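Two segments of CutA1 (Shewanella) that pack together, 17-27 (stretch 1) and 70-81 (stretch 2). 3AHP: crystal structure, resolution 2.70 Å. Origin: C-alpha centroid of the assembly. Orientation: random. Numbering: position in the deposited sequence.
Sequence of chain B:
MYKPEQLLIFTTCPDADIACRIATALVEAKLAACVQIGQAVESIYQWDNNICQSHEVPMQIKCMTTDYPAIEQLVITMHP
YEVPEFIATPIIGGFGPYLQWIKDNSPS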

ATOM      1  N   ASP B  17      18.758   7.995   0.018  1.00 31.04           N
ATOM      2  CA  ASP B  17      19.498   8.626   1.106  1.00 32.07           C
ATOM      3  C   ASP B  17      18.598   9.523   1.956  1.00 30.59           C
ATOM      4  O   ASP B  17      18.666   9.529   3.191  1.00 27.98           O
ATOM      5  CB  ASP B  17      20.675   9.432   0.561  1.00 33.94           C
ATOM      6  CG  ASP B  17      21.726   8.554  -0.072  1.00 41.84           C
ATOM      7  OD1 ASP B  17      22.014   7.472   0.485  1.00 48.04           O
ATOM      8  OD2 ASP B  17      22.214   8.908  -1.161  1.00 48.45           O
ATOM      9  N   ILE B  18      17.774  10.305   1.278  1.00 29.14           N
ATOM     10  CA  ILE B  18      16.814  11.120   1.962  1.00 28.26           C
ATOM     11  C   ILE B  18      15.810  10.247   2.738  1.00 27.31           C
ATOM     12  O   ILE B  18      15.487  10.532   3.889  1.00 25.75           O
ATOM     13  CB  ILE B  18      16.127  12.083   0.974  1.00 29.19           C
ATOM     14  CG1 ILE B  18      17.189  12.958   0.290  1.00 29.24           C
ATOM     15  CG2 ILE B  18      15.034  12.907   1.673  1.00 25.77           C
ATOM     16  CD1 ILE B  18      16.704  13.716  -0.963  1.00 27.47           C
ATOM     17  N   ALA B  19      15.324   9.184   2.108  1.00 27.59           N
ATOM     18  CA  ALA B  19      14.348   8.302   2.751  1.00 27.44           C
ATOM     19  C   ALA B  19      14.938   7.737   4.035  1.00 27.33           C
ATOM     20  O   ALA B  19      14.302   7.758   5.098  1.00 26.65           O
ATOM     21  CB  ALA B  19      13.940   7.184   1.816  1.00 25.15           C
ATOM     22  N   CYS B  20      16.193   7.319   3.939  1.00 27.47           N
ATOM     23  CA  CYS B  20      16.915   6.802   5.069  1.00 29.68           C
ATOM     24  C   CYS B  20      17.081   7.816   6.191  1.00 28.86           C
ATOM     25  O   CYS B  20      16.938   7.489   7.362  1.00 30.30           O
ATOM     26  CB  CYS B  20      18.270   6.284   4.634  1.00 29.91           C
ATOM     27  SG  CYS B  20      19.060   5.345   5.950  1.00 43.59           S
ATOM     28  N   ARG B  21      17.432   9.037   5.827  1.00 29.43           N
ATOM     29  CA  ARG B  21      17.601  10.107   6.778  1.00 28.52           C
ATOM     30  C   ARG B  21      16.284  10.389   7.525  1.00 27.51           C
ATOM     31  O   ARG B  21      16.265  10.464   8.749  1.00 28.16           O
ATOM     32  CB  ARG B  21      18.125  11.343   6.044  1.00 29.47           C
ATOM     33  CG  ARG B  21      18.802  12.393   6.922  1.00 38.64           C
ATOM     34  CD  ARG B  21      19.796  13.263   6.117  1.00 51.34           C
ATOM     35  NE  ARG B  21      19.139  14.324   5.339  1.00 54.67           N
ATOM     36  CZ  ARG B  21      19.278  14.493   4.021  1.00 55.02           C
ATOM     37  NH1 ARG B  21      20.058  13.670   3.312  1.00 50.77           N
ATOM     38  NH2 ARG B  21      18.625  15.479   3.410  1.00 48.93           N
ATOM     39  N   ILE B  22      15.191  10.540   6.786  1.00 25.66           N
ATOM     40  CA  ILE B  22      13.882  10.740   7.377  1.00 23.47           C
ATOM     41  C   ILE B  22      13.414   9.518   8.162  1.00 23.54           C
ATOM     42  O   ILE B  22      12.981   9.654   9.302  1.00 23.96           O
ATOM     43  CB  ILE B  22      12.829  11.172   6.319  1.00 24.09           C
ATOM     44  CG1 ILE B  22      13.271  12.476   5.638  1.00 27.46           C
ATOM     45  CG2 ILE B  22      11.445  11.343   6.958  1.00 19.82           C
ATOM     46  CD1 ILE B  22      12.542  12.823   4.345  1.00 21.95           C
ATOM     47  N   ALA B  23      13.506   8.325   7.576  1.00 22.46           N
ATOM     48  CA  ALA B  23      13.256   7.088   8.349  1.00 23.39           C
ATOM     49  C   ALA B  23      13.965   7.056   9.719  1.00 23.15           C
ATOM     50  O   ALA B  23      13.324   6.838  10.752  1.00 23.92           O
ATOM     51  CB  ALA B  23      13.643   5.849   7.538  1.00 23.40           C
ATOM     52  N   THR B  24      15.286   7.234   9.703  1.00 22.00           N
ATOM     53  CA  THR B  24      16.099   7.245  10.914  1.00 22.40           C
ATOM     54  C   THR B  24      15.581   8.263  11.947  1.00 22.48           C
ATOM     55  O   THR B  24      15.361   7.933  13.112  1.00 23.76           O
ATOM     56  CB  THR B  24      17.610   7.473  10.583  1.00 22.42           C
ATOM     57  OG1 THR B  24      18.076   6.428   9.730  1.00 22.35           O
ATOM     58  CG2 THR B  24      18.457   7.474  11.823  1.00 20.56           C
ATOM     59  N   ALA B  25      15.330   9.484  11.509  1.00 21.51           N
ATOM     60  CA  ALA B  25      14.804  10.488  12.402  1.00 21.68           C
ATOM     61  C   ALA B  25      13.506   9.985  13.037  1.00 22.55           C
ATOM     62  O   ALA B  25      13.355   9.938  14.260  1.00 22.48           O
ATOM     63  CB  ALA B  25      14.589  11.813  11.649  1.00 19.40           C
ATOM     64  N   LEU B  26      12.573   9.599  12.181  1.00 24.37           N
ATOM     65  CA  LEU B  26      11.287   9.090  12.609  1.00 23.93           C
ATOM     66  C   LEU B  26      11.460   8.002  13.655  1.00 24.06           C
ATOM     67  O   LEU B  26      10.799   8.015  14.690  1.00 23.64           O
ATOM     68  CB  LEU B  26      10.547   8.528  11.398  1.00 23.59           C
ATOM     69  CG  LEU B  26       9.300   9.279  10.951  1.00 19.91           C
ATOM     70  CD1 LEU B  26       9.210  10.664  11.566  1.00 12.15           C
ATOM     71  CD2 LEU B  26       9.248   9.320   9.454  1.00 16.26           C
ATOM     72  N   VAL B  27      12.354   7.061  13.385  1.00 24.41           N
ATOM     73  CA  VAL B  27      12.533   5.955  14.303  1.00 26.24           C
ATOM     74  C   VAL B  27      13.278   6.332  15.576  1.00 27.33           C
ATOM     75  O   VAL B  27      12.786   6.074  16.664  1.00 28.72           O
ATOM     76  CB  VAL B  27      13.027   4.650  13.614  1.00 26.61           C
ATOM     77  CG1 VAL B  27      13.689   3.707  14.603  1.00 24.24           C
ATOM     78  CG2 VAL B  27      11.853   3.945  12.972  1.00 23.73           C
TER
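Stretch 2 70-81: AIEQLVITMHPY

Stretch 2 lies along stretch 1 as a second helix running in nearly the opposite direction. Residues 70-78 are helical, continuing a helix that begins earlier in the chain, and their N-to-C direction makes an angle of 151° with that of helix 17-27. The two axes approach to 10.3 Å, a spacing wide enough for side chains to fill the gap between the backbones. The register follows from the antiparallel course: the CA atoms of Leu 26 and Ile 71 are 7.1 Å apart, those of Ile 22 and Val 75 6.5 Å, and those of Ile 18 and His 79 7.7 Å, so each four-residue step down stretch 1 is matched by a four-residue step up stretch 2.

Backbone hydrogen bonds of the i to i+4 type hold stretch 2 in shape, among them Val 75 N to Ile 71 O at 2.7 Å and Met 78 N to Leu 74 O at 3.1 Å. The series ends with His 79 N bonded to Val 75 O at 2.9 Å. His 79 is also where helical geometry is lost, with phi/psi of -68/145°, and Pro 80 and Tyr 81 follow outside the helix.

No hydrogen bond joins the two stretches; the contact, which buries 474 Å² in all, is made by apolar packing. Its middle is formed around Ile 22, whose CG2 lies 3.8 Å from Val 75 CG2 and whose CG1 lies 3.7 Å from Met 78 CB. Met 78, with chi angles m, t and p, gives the largest covered area of any residue here. Its SD rests 3.8 Å from Ala 25 CB, while its CE reaches 4.1 Å from Arg 21 CG, against the aliphatic part of that otherwise polar side chain.

Toward the start of stretch 2, Leu 26 gathers three partners. Its CA-to-CB bond points sideways, but the end of the side chain comes nearer to stretch 2, placing CD2 3.5 Å from Val 75 CG2 and CD1 3.7 Å from Leu 74 CD2 and 4.2 Å from Ile 71 CG2. Leu 74 CD2 also lies 4.1 Å from Ala 25 CB, a small side chain that meets both Leu 74 and Met 78.

At the other end the packing extends past the helix: Ile 18 CD1 lies 4.1 Å from Pro 80 CG. Glu 72 and Ile 76 point away from stretch 1 and take no part in the contact.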

ATOM      1  N   ALA B  70       3.082  15.224  14.689  1.00 28.02           N
ATOM      2  CA  ALA B  70       4.524  15.360  14.771  1.00 27.30           C
ATOM      3  C   ALA B  70       5.244  14.667  13.603  1.00 26.64           C
ATOM      4  O   ALA B  70       6.276  15.148  13.128  1.00 25.53           O
ATOM      5  CB  ALA B  70       5.036  14.837  16.114  1.00 26.62           C
ATOM      6  N   ILE B  71       4.715  13.525  13.169  1.00 26.13           N
ATOM      7  CA  ILE B  71       5.245  12.828  12.003  1.00 25.16           C
ATOM      8  C   ILE B  71       5.126  13.670  10.726  1.00 25.14           C
ATOM      9  O   ILE B  71       6.121  13.948  10.046  1.00 22.87           O
ATOM     10  CB  ILE B  71       4.581  11.471  11.825  1.00 24.23           C
ATOM     11  CG1 ILE B  71       4.786  10.650  13.106  1.00 26.39           C
ATOM     12  CG2 ILE B  71       5.160  10.739  10.594  1.00 20.42           C
ATOM     13  CD1 ILE B  71       4.000   9.347  13.175  1.00 26.05           C
ATOM     14  N   GLU B  72       3.928  14.178  10.478  1.00 24.54           N
ATOM     15  CA  GLU B  72       3.735  15.083   9.372  1.00 24.24           C
ATOM     16  C   GLU B  72       4.701  16.259   9.444  1.00 25.35           C
ATOM     17  O   GLU B  72       5.351  16.604   8.452  1.00 26.07           O
ATOM     18  CB  GLU B  72       2.321  15.611   9.376  1.00 23.52           C
ATOM     19  CG  GLU B  72       2.105  16.624   8.313  1.00 23.96           C
ATOM     20  CD  GLU B  72       0.706  17.129   8.296  1.00 28.23           C
ATOM     21  OE1 GLU B  72       0.484  18.206   8.883  1.00 31.69           O
ATOM     22  OE2 GLU B  72      -0.174  16.427   7.739  1.00 28.40           O
ATOM     23  N   GLN B  73       4.730  16.916  10.601  1.00 24.48           N
ATOM     24  CA  GLN B  73       5.624  18.035  10.820  1.00 23.62           C
ATOM     25  C   GLN B  73       7.076  17.673  10.514  1.00 22.28           C
ATOM     26  O   GLN B  73       7.701  18.286   9.670  1.00 24.38           O
ATOM     27  CB  GLN B  73       5.472  18.578  12.245  1.00 24.89           C
ATOM     28  CG  GLN B  73       5.975  20.013  12.423  1.00 26.24           C
ATOM     29  CD  GLN B  73       5.464  20.945  11.330  1.00 26.11           C
ATOM     30  OE1 GLN B  73       6.194  21.275  10.394  1.00 31.24           O
ATOM     31  NE2 GLN B  73       4.191  21.306  11.405  1.00 16.90           N
ATOM     32  N   LEU B  74       7.566  16.597  11.102  1.00 21.83           N
ATOM     33  CA  LEU B  74       8.917  16.141  10.837  1.00 21.26           C
ATOM     34  C   LEU B  74       9.156  15.783   9.359  1.00 21.71           C
ATOM     35  O   LEU B  74      10.142  16.226   8.756  1.00 21.34           O
ATOM     36  CB  LEU B  74       9.289  14.971  11.762  1.00 20.28           C
ATOM     37  CG  LEU B  74      10.755  14.520  11.756  1.00 21.29           C
ATOM     38  CD1 LEU B  74      11.664  15.717  11.901  1.00 23.37           C
ATOM     39  CD2 LEU B  74      11.049  13.541  12.876  1.00 21.04           C
ATOM     40  N   VAL B  75       8.286  14.960   8.782  1.00 21.09           N
ATOM     41  CA  VAL B  75       8.532  14.485   7.434  1.00 20.69           C
ATOM     42  C   VAL B  75       8.472  15.650   6.450  1.00 21.94           C
ATOM     43  O   VAL B  75       9.415  15.857   5.669  1.00 20.97           O
ATOM     44  CB  VAL B  75       7.581  13.339   6.997  1.00 19.97           C
ATOM     45  CG1 VAL B  75       7.772  13.027   5.517  1.00 15.83           C
ATOM     46  CG2 VAL B  75       7.838  12.085   7.829  1.00 18.32           C
ATOM     47  N   ILE B  76       7.418  16.458   6.553  1.00 21.32           N
ATOM     48  CA  ILE B  76       7.215  17.557   5.619  1.00 21.83           C
ATOM     49  C   ILE B  76       8.407  18.515   5.637  1.00 22.03           C
ATOM     50  O   ILE B  76       8.905  18.891   4.581  1.00 23.39           O
ATOM     51  CB  ILE B  76       5.887  18.325   5.895  1.00 22.26           C
ATOM     52  CG1 ILE B  76       4.719  17.694   5.133  1.00 19.22           C
ATOM     53  CG2 ILE B  76       6.013  19.788   5.493  1.00 22.77           C
ATOM     54  CD1 ILE B  76       4.757  16.184   5.087  1.00 19.60           C
ATOM     55  N   THR B  77       8.883  18.884   6.826  1.00 21.38           N
ATOM     56  CA  THR B  77      10.024  19.788   6.923  1.00 21.32           C
ATOM     57  C   THR B  77      11.399  19.247   6.508  1.00 20.49           C
ATOM     58  O   THR B  77      12.235  19.987   5.991  1.00 19.90           O
ATOM     59  CB  THR B  77      10.077  20.642   8.243  1.00 22.47           C
ATOM     60  OG1 THR B  77      11.369  20.530   8.838  1.00 23.81           O
ATOM     61  CG2 THR B  77       9.019  20.256   9.235  1.00 18.22           C
ATOM     62  N   MET B  78      11.612  17.947   6.672  1.00 21.90           N
ATOM     63  CA  MET B  78      12.842  17.314   6.191  1.00 22.29           C
ATOM     64  C   MET B  78      12.843  17.077   4.694  1.00 22.18           C
ATOM     65  O   MET B  78      13.893  16.961   4.091  1.00 23.92           O
ATOM     66  CB  MET B  78      13.096  15.995   6.918  1.00 23.21           C
ATOM     67  CG  MET B  78      13.299  16.170   8.401  1.00 23.68           C
ATOM     68  SD  MET B  78      13.925  14.709   9.245  1.00 19.82           S
ATOM     69  CE  MET B  78      15.482  14.395   8.384  1.00  5.29           C
ATOM     70  N   HIS B  79      11.666  16.921   4.112  1.00 22.24           N
ATOM     71  CA  HIS B  79      11.533  16.701   2.686  1.00 23.23           C
ATOM     72  C   HIS B  79      11.945  17.947   1.901  1.00 24.31           C
ATOM     73  O   HIS B  79      11.657  19.071   2.319  1.00 23.24           O
ATOM     74  CB  HIS B  79      10.083  16.341   2.368  1.00 23.39           C
ATOM     75  CG  HIS B  79       9.897  15.686   1.036  1.00 27.01           C
ATOM     76  ND1 HIS B  79       9.682  14.331   0.896  1.00 26.57           N
ATOM     77  CD2 HIS B  79       9.871  16.202  -0.216  1.00 24.31           C
ATOM     78  CE1 HIS B  79       9.515  14.044  -0.381  1.00 20.36           C
ATOM     79  NE2 HIS B  79       9.624  15.161  -1.075  1.00 24.17           N
ATOM     80  N   PRO B  80      12.568  17.746   0.727  1.00 25.02           N
ATOM     81  CA  PRO B  80      13.064  18.912  -0.003  1.00 24.52           C
ATOM     82  C   PRO B  80      11.986  19.673  -0.758  1.00 26.04           C
ATOM     83  O   PRO B  80      12.175  20.860  -1.019  1.00 26.69           O
ATOM     84  CB  PRO B  80      14.104  18.344  -0.981  1.00 23.71           C
ATOM     85  CG  PRO B  80      14.027  16.876  -0.894  1.00 25.28           C
ATOM     86  CD  PRO B  80      13.240  16.493   0.337  1.00 25.55           C
ATOM     87  N   TYR B  81      10.879  19.009  -1.112  1.00 25.96           N
ATOM     88  CA  TYR B  81       9.775  19.675  -1.807  1.00 25.37           C
ATOM     89  C   TYR B  81       8.795  20.346  -0.832  1.00 25.46           C
ATOM     90  O   TYR B  81       8.520  19.821   0.237  1.00 25.76           O
ATOM     91  CB  TYR B  81       8.972  18.712  -2.664  1.00 25.21           C
ATOM     92  CG  TYR B  81       9.729  17.850  -3.629  1.00 27.61           C
ATOM     93  CD1 TYR B  81       9.199  16.622  -4.014  1.00 26.99           C
ATOM     94  CD2 TYR B  81      10.902  18.286  -4.238  1.00 31.27           C
ATOM     95  CE1 TYR B  81       9.840  15.813  -4.903  1.00 30.80           C
ATOM     96  CE2 TYR B  81      11.559  17.481  -5.169  1.00 33.58           C
ATOM     97  CZ  TYR B  81      11.010  16.240  -5.497  1.00 38.15           C
ATOM     98  OH  TYR B  81      11.636  15.377  -6.380  1.00 41.91           O
TER